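Local coordinates for serine proteinase inhibitor A (Sagittaria sagittifolia, PDB 3E8L), which probably inhibits trypsin and chymotrypsin simultaneously through two reactive sites on a beta-trefoil scaffold, and kallikrein weakly, at residues Q33-G38 / T178-K183; T99-G104 / S129-R134; S113-T118 / L170-E175. The protein carries 2 engineered substitutions. All blocks are in the same frame, centred on the assembly; numbering follows the deposited sequence.

Contact 1: residues Q33-G38 / T178-K183; sequences QSAAIG and TVQFQK. Engineered in segment 178-183: Gln-180 (natural residue Arg).
An antiparallel strand pairing at the protein surface joins the end of strand 30-34 to strand 179-183, and the backbone does most of the work. Gln-33 and Gln-180 form a hydrogen-bonded pair: Gln-33 N donates to Gln-180 O at 2.9 Å and Gln-180 N returns a bond to Gln-33 O at 2.8 Å, each donor nearly along the C=O axis of its acceptor. Ser-34 and Val-179, the next pair, are non-hydrogen-bonded and their side chains diverge. In this Kunitz-type beta-trefoil the ladder sets the first strand of the chain against the last. The side chain of buried Val-179 packs against Ile-32 and Leu-144, which suits a branched apolar residue. Beyond the strand end, Ala-35 N bonds to Thr-178 O at 3.0 Å, reaching it from above the carbonyl plane. The small methyl of Ala-35 then fits beside Thr-178 OG1 (CB to OG1 3.9 Å) and against CG of Gln-180, an engineered residue. Gln-33 bends at its second torsion (chi2 76°), so its chain crosses that of Gln-182 at about a right angle and Gln-33 OE1 lies 3.3 Å from Gln-182 CB. That oxygen is hydrogen-bonded to Thr-31 OG1.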
loop_
_atom_site.group_PDB
_atom_site.type_symbol
_atom_site.label_atom_id
_atom_site.label_comp_id
_atom_site.label_asym_id
_atom_site.label_seq_id
_atom_site.Cartn_x
_atom_site.Cartn_y
_atom_site.Cartn_z
ATOM N N GLN A 33 0.431 -0.318 20.741
ATOM C CA GLN A 33 -0.341 -0.270 21.977
ATOM C C GLN A 33 -0.961 1.097 22.154
ATOM O O GLN A 33 -0.315 2.095 21.878
ATOM C CB GLN A 33 0.550 -0.581 23.182
ATOM C CG GLN A 33 0.384 -2.004 23.774
ATOM C CD GLN A 33 1.056 -3.103 22.927
ATOM O OE1 GLN A 33 2.067 -2.858 22.269
ATOM N NE2 GLN A 33 0.496 -4.312 22.951
ATOM N N SER A 34 -2.211 1.146 22.607
ATOM C CA SER A 34 -2.816 2.412 23.025
ATOM C C SER A 34 -2.094 2.960 24.245
ATOM O O SER A 34 -1.844 2.232 25.208
ATOM C CB SER A 34 -4.296 2.245 23.339
ATOM O OG SER A 34 -4.779 3.378 24.046
ATOM N N ALA A 35 -1.747 4.238 24.195
ATOM C CA ALA A 35 -0.970 4.859 25.254
ATOM C C ALA A 35 -1.848 5.583 26.261
ATOM O O ALA A 35 -1.384 6.457 26.983
ATOM C CB ALA A 35 0.057 5.807 24.665
ATOM N N ALA A 36 -3.126 5.219 26.293
ATOM C CA ALA A 36 -4.073 5.826 27.221
ATOM C C ALA A 36 -3.837 5.302 28.630
ATOM O O ALA A 36 -3.669 4.099 28.834
ATOM C CB ALA A 36 -5.501 5.547 26.779
ATOM N N ILE A 37 -3.933 5.975 29.618
ATOM C CA ILE A 37 -3.547 5.869 31.020
ATOM C C ILE A 37 -3.839 4.477 31.571
ATOM O O ILE A 37 -2.859 4.093 32.496
ATOM N N GLY A 38 -4.950 3.959 31.695
ATOM C CA GLY A 38 -5.390 2.877 32.557
ATOM C C GLY A 38 -5.083 1.511 31.974
ATOM O O GLY A 38 -4.817 0.548 32.651
ATOM N N THR A 178 -4.022 7.695 20.811
ATOM C CA THR A 178 -2.588 7.818 20.751
ATOM C C THR A 178 -1.934 6.472 21.012
ATOM O O THR A 178 -2.507 5.644 21.636
ATOM C CB THR A 178 -2.051 8.942 21.657
ATOM O OG1 THR A 178 -2.146 8.578 23.003
ATOM C CG2 THR A 178 -2.802 10.124 21.534
ATOM N N VAL A 179 -0.769 6.222 20.444
ATOM C CA VAL A 179 -0.155 4.910 20.538
ATOM C C VAL A 179 1.310 4.938 20.913
ATOM O O VAL A 179 1.972 5.966 20.841
ATOM C CB VAL A 179 -0.290 4.124 19.226
ATOM C CG1 VAL A 179 -1.740 3.976 18.838
ATOM C CG2 VAL A 179 0.496 4.797 18.125
ATOM N N GLN A 180 1.799 3.777 21.317
ATOM C CA GLN A 180 3.219 3.511 21.419
ATOM C C GLN A 180 3.535 2.297 20.558
ATOM O O GLN A 180 2.692 1.435 20.343
ATOM C CB GLN A 180 3.637 3.232 22.864
ATOM C CG GLN A 180 3.785 4.463 23.736
ATOM C CD GLN A 180 4.530 4.179 25.026
ATOM O OE1 GLN A 180 5.647 4.650 25.228
ATOM N NE2 GLN A 180 3.907 3.419 25.912
ATOM N N PHE A 181 4.761 2.241 20.067
ATOM C CA PHE A 181 5.278 1.067 19.384
ATOM C C PHE A 181 6.111 0.284 20.379
ATOM O O PHE A 181 6.907 0.858 21.109
ATOM C CB PHE A 181 6.086 1.462 18.158
ATOM C CG PHE A 181 5.304 2.239 17.152
ATOM C CD1 PHE A 181 5.196 3.619 17.253
ATOM C CD2 PHE A 181 4.685 1.595 16.094
ATOM C CE1 PHE A 181 4.488 4.342 16.324
ATOM C CE2 PHE A 181 3.973 2.311 15.142
ATOM C CZ PHE A 181 3.865 3.688 15.262
ATOM N N GLN A 182 5.885 -1.026 20.422
ATOM C CA GLN A 182 6.468 -1.921 21.425
ATOM C C GLN A 182 7.128 -3.051 20.661
ATOM O O GLN A 182 6.493 -3.628 19.776
ATOM C CB GLN A 182 5.345 -2.504 22.266
ATOM C CG GLN A 182 5.768 -3.205 23.555
ATOM C CD GLN A 182 5.625 -2.289 24.758
ATOM O OE1 GLN A 182 4.652 -1.519 24.853
ATOM N NE2 GLN A 182 6.608 -2.333 25.669
ATOM N N LYS A 183 8.377 -3.386 20.967
ATOM C CA LYS A 183 9.010 -4.441 20.180
ATOM C C LYS A 183 8.374 -5.811 20.423
ATOM O O LYS A 183 7.775 -6.040 21.474
ATOM C CB LYS A 183 10.548 -4.474 20.253
ATOM C CG LYS A 183 11.243 -3.687 21.337
ATOM C CD LYS A 183 12.756 -3.712 21.046
ATOM C CE LYS A 183 13.604 -2.952 22.060
ATOM N NZ LYS A 183 13.346 -1.489 22.084
#

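Contact 2: residues T99-G104 / S129-R134; sequences TAWSIG and SWFEAR
Strands 101-103 and 130-134 cross almost perpendicularly, at 96°, so side chains and one short backbone link join them instead of a ladder. The tight part is aromatic. Trp-101 and Phe-131 both hold CG anti to the carbonyl carbon, and their rings meet as a T-shaped pair, planes 82° apart and centroids 5.4 Å apart. The edge of the indole is presented to the face of Phe-131, with Trp-101 CE3 over the ring centre, while Trp-101 CB closes to 3.4 Å from Phe-131 CE2. Ser-102 CA lies in plane at the edge of the same phenyl ring, and Phe-87 packs against both aromatics. An alanine in place of Phe-131 would remove the face that receives the indole edge and would probably loosen the packing of Trp-101 in the core. The contact thins along strand 130-134: the CB of Trp-130 points away and the residue is partly exposed, as is Arg-134, whose NE makes a salt bridge to OE2 of buried Glu-132; Glu-132 OE1 pairs with Arg-84. Ser-129 supplies the polar half of the contact. Its N donates to Trp-101 O at 2.9 Å, on a lone pair, and Ser-129 OG accepts from Ile-103 N at 2.9 Å. A small hydroxyl residue is apt here, because its backbone and side chain together satisfy two main-chain groups beside an apolar core.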
loop_
_atom_site.group_PDB
_atom_site.type_symbol
_atom_site.label_atom_id
_atom_site.label_comp_id
_atom_site.label_asym_id
_atom_site.label_seq_id
_atom_site.Cartn_x
_atom_site.Cartn_y
_atom_site.Cartn_z
ATOM N N THR A 99 -1.831 -8.546 4.399
ATOM C CA THR A 99 -2.182 -8.106 5.733
ATOM C C THR A 99 -1.913 -6.590 5.887
ATOM O O THR A 99 -1.831 -6.073 7.009
ATOM C CB THR A 99 -1.378 -8.903 6.820
ATOM O OG1 THR A 99 0.020 -8.649 6.653
ATOM C CG2 THR A 99 -1.624 -10.395 6.729
ATOM N N ALA A 100 -1.757 -5.884 4.768
ATOM C CA ALA A 100 -1.469 -4.449 4.816
ATOM C C ALA A 100 -2.713 -3.676 5.280
ATOM O O ALA A 100 -3.845 -4.076 4.994
ATOM C CB ALA A 100 -0.988 -3.960 3.468
ATOM N N TRP A 101 -2.501 -2.591 6.006
ATOM C CA TRP A 101 -3.592 -1.762 6.481
ATOM C C TRP A 101 -4.104 -0.901 5.364
ATOM O O TRP A 101 -3.339 -0.533 4.471
ATOM C CB TRP A 101 -3.100 -0.814 7.575
ATOM C CG TRP A 101 -2.803 -1.425 8.876
ATOM C CD1 TRP A 101 -2.501 -2.736 9.129
ATOM C CD2 TRP A 101 -2.725 -0.743 10.137
ATOM N NE1 TRP A 101 -2.272 -2.914 10.482
ATOM C CE2 TRP A 101 -2.395 -1.701 11.114
ATOM C CE3 TRP A 101 -2.923 0.578 10.535
ATOM C CZ2 TRP A 101 -2.256 -1.373 12.454
ATOM C CZ3 TRP A 101 -2.772 0.898 11.864
ATOM C CH2 TRP A 101 -2.451 -0.069 12.806
ATOM N N SER A 102 -5.390 -0.539 5.410
ATOM C CA SER A 102 -5.841 0.591 4.583
ATOM C C SER A 102 -7.094 1.322 5.036
ATOM O O SER A 102 -7.825 0.845 5.904
ATOM C CB SER A 102 -5.924 0.211 3.093
ATOM O OG SER A 102 -6.837 -0.806 2.884
ATOM N N ILE A 103 -7.302 2.504 4.462
ATOM C CA ILE A 103 -8.484 3.290 4.700
ATOM C C ILE A 103 -9.654 2.616 4.016
ATOM O O ILE A 103 -9.665 2.414 2.812
ATOM C CB ILE A 103 -8.348 4.699 4.140
ATOM C CG1 ILE A 103 -7.018 5.303 4.562
ATOM C CG2 ILE A 103 -9.496 5.569 4.643
ATOM C CD1 ILE A 103 -6.627 6.477 3.746
ATOM N N GLY A 104 -10.646 2.263 4.794
ATOM C CA GLY A 104 -11.784 1.572 4.241
ATOM C C GLY A 104 -12.891 2.517 3.844
ATOM O O GLY A 104 -12.993 3.638 4.361
ATOM N N SER A 129 -2.941 1.497 2.368
ATOM C CA SER A 129 -2.791 2.913 2.561
ATOM C C SER A 129 -1.446 3.186 3.220
ATOM O O SER A 129 -0.684 2.267 3.535
ATOM C CB SER A 129 -3.975 3.447 3.354
ATOM O OG SER A 129 -5.168 3.127 2.648
ATOM N N TRP A 130 -1.151 4.462 3.384
ATOM C CA TRP A 130 0.140 4.901 3.841
ATOM C C TRP A 130 -0.088 5.588 5.170
ATOM O O TRP A 130 -0.831 6.563 5.251
ATOM C CB TRP A 130 0.723 5.880 2.825
ATOM C CG TRP A 130 1.146 5.259 1.505
ATOM C CD1 TRP A 130 0.472 5.304 0.305
ATOM C CD2 TRP A 130 2.351 4.510 1.258
ATOM N NE1 TRP A 130 1.194 4.636 -0.675
ATOM C CE2 TRP A 130 2.342 4.137 -0.114
ATOM C CE3 TRP A 130 3.435 4.119 2.065
ATOM C CZ2 TRP A 130 3.374 3.398 -0.692
ATOM C CZ3 TRP A 130 4.464 3.392 1.484
ATOM C CH2 TRP A 130 4.428 3.035 0.119
ATOM N N PHE A 131 0.539 5.075 6.221
ATOM C CA PHE A 131 0.325 5.621 7.544
ATOM C C PHE A 131 1.531 6.371 8.083
ATOM O O PHE A 131 2.686 6.033 7.805
ATOM C CB PHE A 131 -0.176 4.536 8.487
ATOM C CG PHE A 131 -1.463 3.930 8.031
ATOM C CD1 PHE A 131 -2.672 4.318 8.605
ATOM C CD2 PHE A 131 -1.480 2.995 7.001
ATOM C CE1 PHE A 131 -3.884 3.764 8.173
ATOM C CE2 PHE A 131 -2.680 2.442 6.569
ATOM C CZ PHE A 131 -3.878 2.837 7.155
ATOM N N GLU A 132 1.223 7.397 8.861
ATOM C CA GLU A 132 2.156 8.414 9.266
ATOM C C GLU A 132 2.106 8.429 10.780
ATOM O O GLU A 132 1.015 8.425 11.354
ATOM C CB GLU A 132 1.642 9.744 8.703
ATOM C CG GLU A 132 2.517 10.966 8.912
ATOM C CD GLU A 132 1.968 12.200 8.211
ATOM O OE1 GLU A 132 1.455 12.074 7.083
ATOM O OE2 GLU A 132 2.051 13.306 8.775
ATOM N N ALA A 133 3.265 8.400 11.434
ATOM C CA ALA A 133 3.311 8.644 12.876
ATOM C C ALA A 133 3.544 10.131 13.056
ATOM O O ALA A 133 4.483 10.703 12.477
ATOM C CB ALA A 133 4.422 7.855 13.536
ATOM N N ARG A 134 2.681 10.766 13.831
ATOM C CA ARG A 134 2.818 12.184 14.110
ATOM C C ARG A 134 3.130 12.351 15.585
ATOM O O ARG A 134 2.657 11.564 16.417
ATOM C CB ARG A 134 1.527 12.929 13.763
ATOM C CG ARG A 134 1.369 13.227 12.304
ATOM C CD ARG A 134 0.102 14.012 12.070
ATOM N NE ARG A 134 -0.193 14.129 10.642
ATOM C CZ ARG A 134 -1.380 14.444 10.141
ATOM N NH1 ARG A 134 -2.410 14.677 10.937
ATOM N NH2 ARG A 134 -1.530 14.528 8.830
#

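Contact 3: residues S113-T118 / L170-E175; sequences SFQPIT and LGIGGE
Phe-114 holds CG in the crowded position between its backbone N and carbonyl carbon (chi1 68°), which brings its ring under Pro-116, whose CD lies over the ring centre, and turns the ring edge to Leu-170 O and Gly-171 CA. Ile-117 and Ile-172 both keep CG1 anti to the carbonyl carbon; bent at the next torsion (chi2 -49° in Ile-117), their chains cross at about a right angle and meet tip to tip: in the conformer given, CD1 of Ile-117 lies 4.0 Å from CD1 of Ile-172. In the beta-trefoil these groups join strand 113-119, interrupted near Pro-116, to strand 167-172. The touching parts run 115° apart, and only one bridge forms, Pro-116 with Gly-171. A proline suits it, because the two bonds use neighbouring groups and need no N-H from Pro-116. Ile-172 N donates to Gln-115 O at 2.9 Å, nearly along the C=O axis. Ile-117 N reaches Leu-170 O at 3.0 Å from above the carbonyl plane. Glycine suits position 171 for a steric reason: a CB there would collide with Gln-115 O and with Phe-114 CD1. Without it, Gly-171 CA rests 4.1 Å from Phe-114 CD1, near the plane of the ring. Branched apolar side chains fill the rest. Ile-117 CG1 packs alongside Leu-170 CB, and Val-55 and Val-159 touch both residues, while Ile-172 also meets Ile-103 and Pro-157. The aliphatic base of Gln-115 joins in, its CB against Ile-172 CG1, so that this polar residue adds an apolar contact. Where the backbones diverge, a water molecule spans them, accepting from Gln-115 N at 2.7 Å and donating to Ile-172 O at 2.7 Å.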
loop_
_atom_site.group_PDB
_atom_site.type_symbol
_atom_site.label_atom_id
_atom_site.label_comp_id
_atom_site.label_asym_id
_atom_site.label_seq_id
_atom_site.Cartn_x
_atom_site.Cartn_y
_atom_site.Cartn_z
ATOM N N SER A 113 -21.393 5.497 11.856
ATOM C CA SER A 113 -20.932 5.713 10.496
ATOM C C SER A 113 -19.500 6.203 10.526
ATOM O O SER A 113 -19.196 7.233 11.152
ATOM C CB SER A 113 -21.817 6.700 9.753
ATOM O OG SER A 113 -23.108 6.141 9.586
ATOM N N PHE A 114 -18.619 5.452 9.868
ATOM C CA PHE A 114 -17.224 5.823 9.771
ATOM C C PHE A 114 -16.517 5.134 8.607
ATOM O O PHE A 114 -17.042 4.196 8.007
ATOM C CB PHE A 114 -16.500 5.530 11.090
ATOM C CG PHE A 114 -16.352 4.052 11.419
ATOM C CD1 PHE A 114 -15.119 3.553 11.850
ATOM C CD2 PHE A 114 -17.432 3.170 11.322
ATOM C CE1 PHE A 114 -14.961 2.212 12.179
ATOM C CE2 PHE A 114 -17.285 1.823 11.641
ATOM C CZ PHE A 114 -16.036 1.344 12.077
ATOM N N GLN A 115 -15.329 5.643 8.293
ATOM C CA GLN A 115 -14.385 4.947 7.442
ATOM C C GLN A 115 -13.432 4.163 8.340
ATOM O O GLN A 115 -12.573 4.756 8.984
ATOM C CB GLN A 115 -13.597 5.937 6.592
ATOM C CG GLN A 115 -14.425 6.757 5.648
ATOM C CD GLN A 115 -13.561 7.673 4.830
ATOM O OE1 GLN A 115 -13.437 8.862 5.138
ATOM N NE2 GLN A 115 -12.893 7.112 3.818
ATOM N N PRO A 116 -13.582 2.823 8.399
ATOM C CA PRO A 116 -12.657 2.098 9.275
ATOM C C PRO A 116 -11.275 1.981 8.663
ATOM O O PRO A 116 -11.124 2.154 7.455
ATOM C CB PRO A 116 -13.289 0.706 9.378
ATOM C CG PRO A 116 -14.158 0.585 8.191
ATOM C CD PRO A 116 -14.655 1.953 7.887
ATOM N N ILE A 117 -10.271 1.722 9.495
ATOM C CA ILE A 117 -8.997 1.241 9.002
ATOM C C ILE A 117 -9.184 -0.269 8.934
ATOM O O ILE A 117 -9.651 -0.886 9.903
ATOM C CB ILE A 117 -7.826 1.571 9.958
ATOM C CG1 ILE A 117 -7.798 3.065 10.290
ATOM C CG2 ILE A 117 -6.510 1.143 9.343
ATOM C CD1 ILE A 117 -7.900 3.967 9.076
ATOM N N THR A 118 -8.867 -0.855 7.784
ATOM C CA THR A 118 -8.981 -2.297 7.619
ATOM C C THR A 118 -7.576 -2.870 7.468
ATOM O O THR A 118 -6.601 -2.109 7.396
ATOM C CB THR A 118 -9.914 -2.696 6.430
ATOM O OG1 THR A 118 -9.366 -2.215 5.196
ATOM C CG2 THR A 118 -11.299 -2.119 6.623
ATOM N N LEU A 170 -10.624 1.338 14.946
ATOM C CA LEU A 170 -9.952 2.510 14.432
ATOM C C LEU A 170 -10.611 2.934 13.141
ATOM O O LEU A 170 -11.061 2.083 12.368
ATOM C CB LEU A 170 -8.475 2.217 14.198
ATOM C CG LEU A 170 -7.603 1.921 15.415
ATOM C CD1 LEU A 170 -6.179 2.050 14.999
ATOM C CD2 LEU A 170 -7.914 2.900 16.544
ATOM N N GLY A 171 -10.681 4.242 12.910
ATOM C CA GLY A 171 -11.159 4.775 11.639
ATOM C C GLY A 171 -10.666 6.197 11.443
ATOM O O GLY A 171 -9.924 6.726 12.279
ATOM N N ILE A 172 -11.042 6.809 10.320
ATOM C CA ILE A 172 -10.717 8.190 10.040
ATOM C C ILE A 172 -11.584 9.032 10.955
ATOM O O ILE A 172 -12.809 8.823 11.030
ATOM C CB ILE A 172 -11.012 8.541 8.564
ATOM C CG1 ILE A 172 -10.208 7.647 7.620
ATOM C CG2 ILE A 172 -10.818 10.053 8.282
ATOM C CD1 ILE A 172 -8.666 7.685 7.783
ATOM N N GLY A 173 -10.945 9.963 11.654
ATOM C CA GLY A 173 -11.631 10.849 12.590
ATOM C C GLY A 173 -11.857 10.155 13.906
ATOM O O GLY A 173 -10.986 9.452 14.403
ATOM N N GLY A 174 -13.040 10.329 14.470
ATOM C CA GLY A 174 -13.396 9.685 15.722
ATOM C C GLY A 174 -12.808 10.347 16.942
ATOM O O GLY A 174 -12.644 11.557 17.002
ATOM N N GLU A 175 -12.506 9.526 17.930
ATOM C CA GLU A 175 -12.071 10.011 19.219
ATOM C C GLU A 175 -10.560 9.981 19.227
ATOM O O GLU A 175 -9.937 9.141 18.546
ATOM C CB GLU A 175 -12.637 9.129 20.337
ATOM C CG GLU A 175 -13.203 9.901 21.525
ATOM C CD GLU A 175 -14.724 10.042 21.471
ATOM O OE1 GLU A 175 -15.402 9.278 22.204
ATOM O OE2 GLU A 175 -15.237 10.908 20.701
HETATM O O HOH W 1 -14.923 7.992 9.574
#

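Contacts 2 and 3 are neighbours, their centres about 12 Å apart, and share a sheet: strand 101-103 of contact 2 pairs with strand 113-119 of contact 3, with Gly-104 N 2.7 Å from Pro-116 O in a probable hydrogen bond. Their segments alternate along the chain, so strands 101-103 and 113-119 both precede their partners, 130-135 and 167-172. The centre of contact 1 lies about 17 Å from that of contact 2, though their nearest atoms are about 4 Å apart without touching, and about 18 Å from that of contact 3. Its strands 30-34 and 179-183, the latter directly following 167-172, enclose the others in sequence, bringing the two ends of the beta-trefoil together.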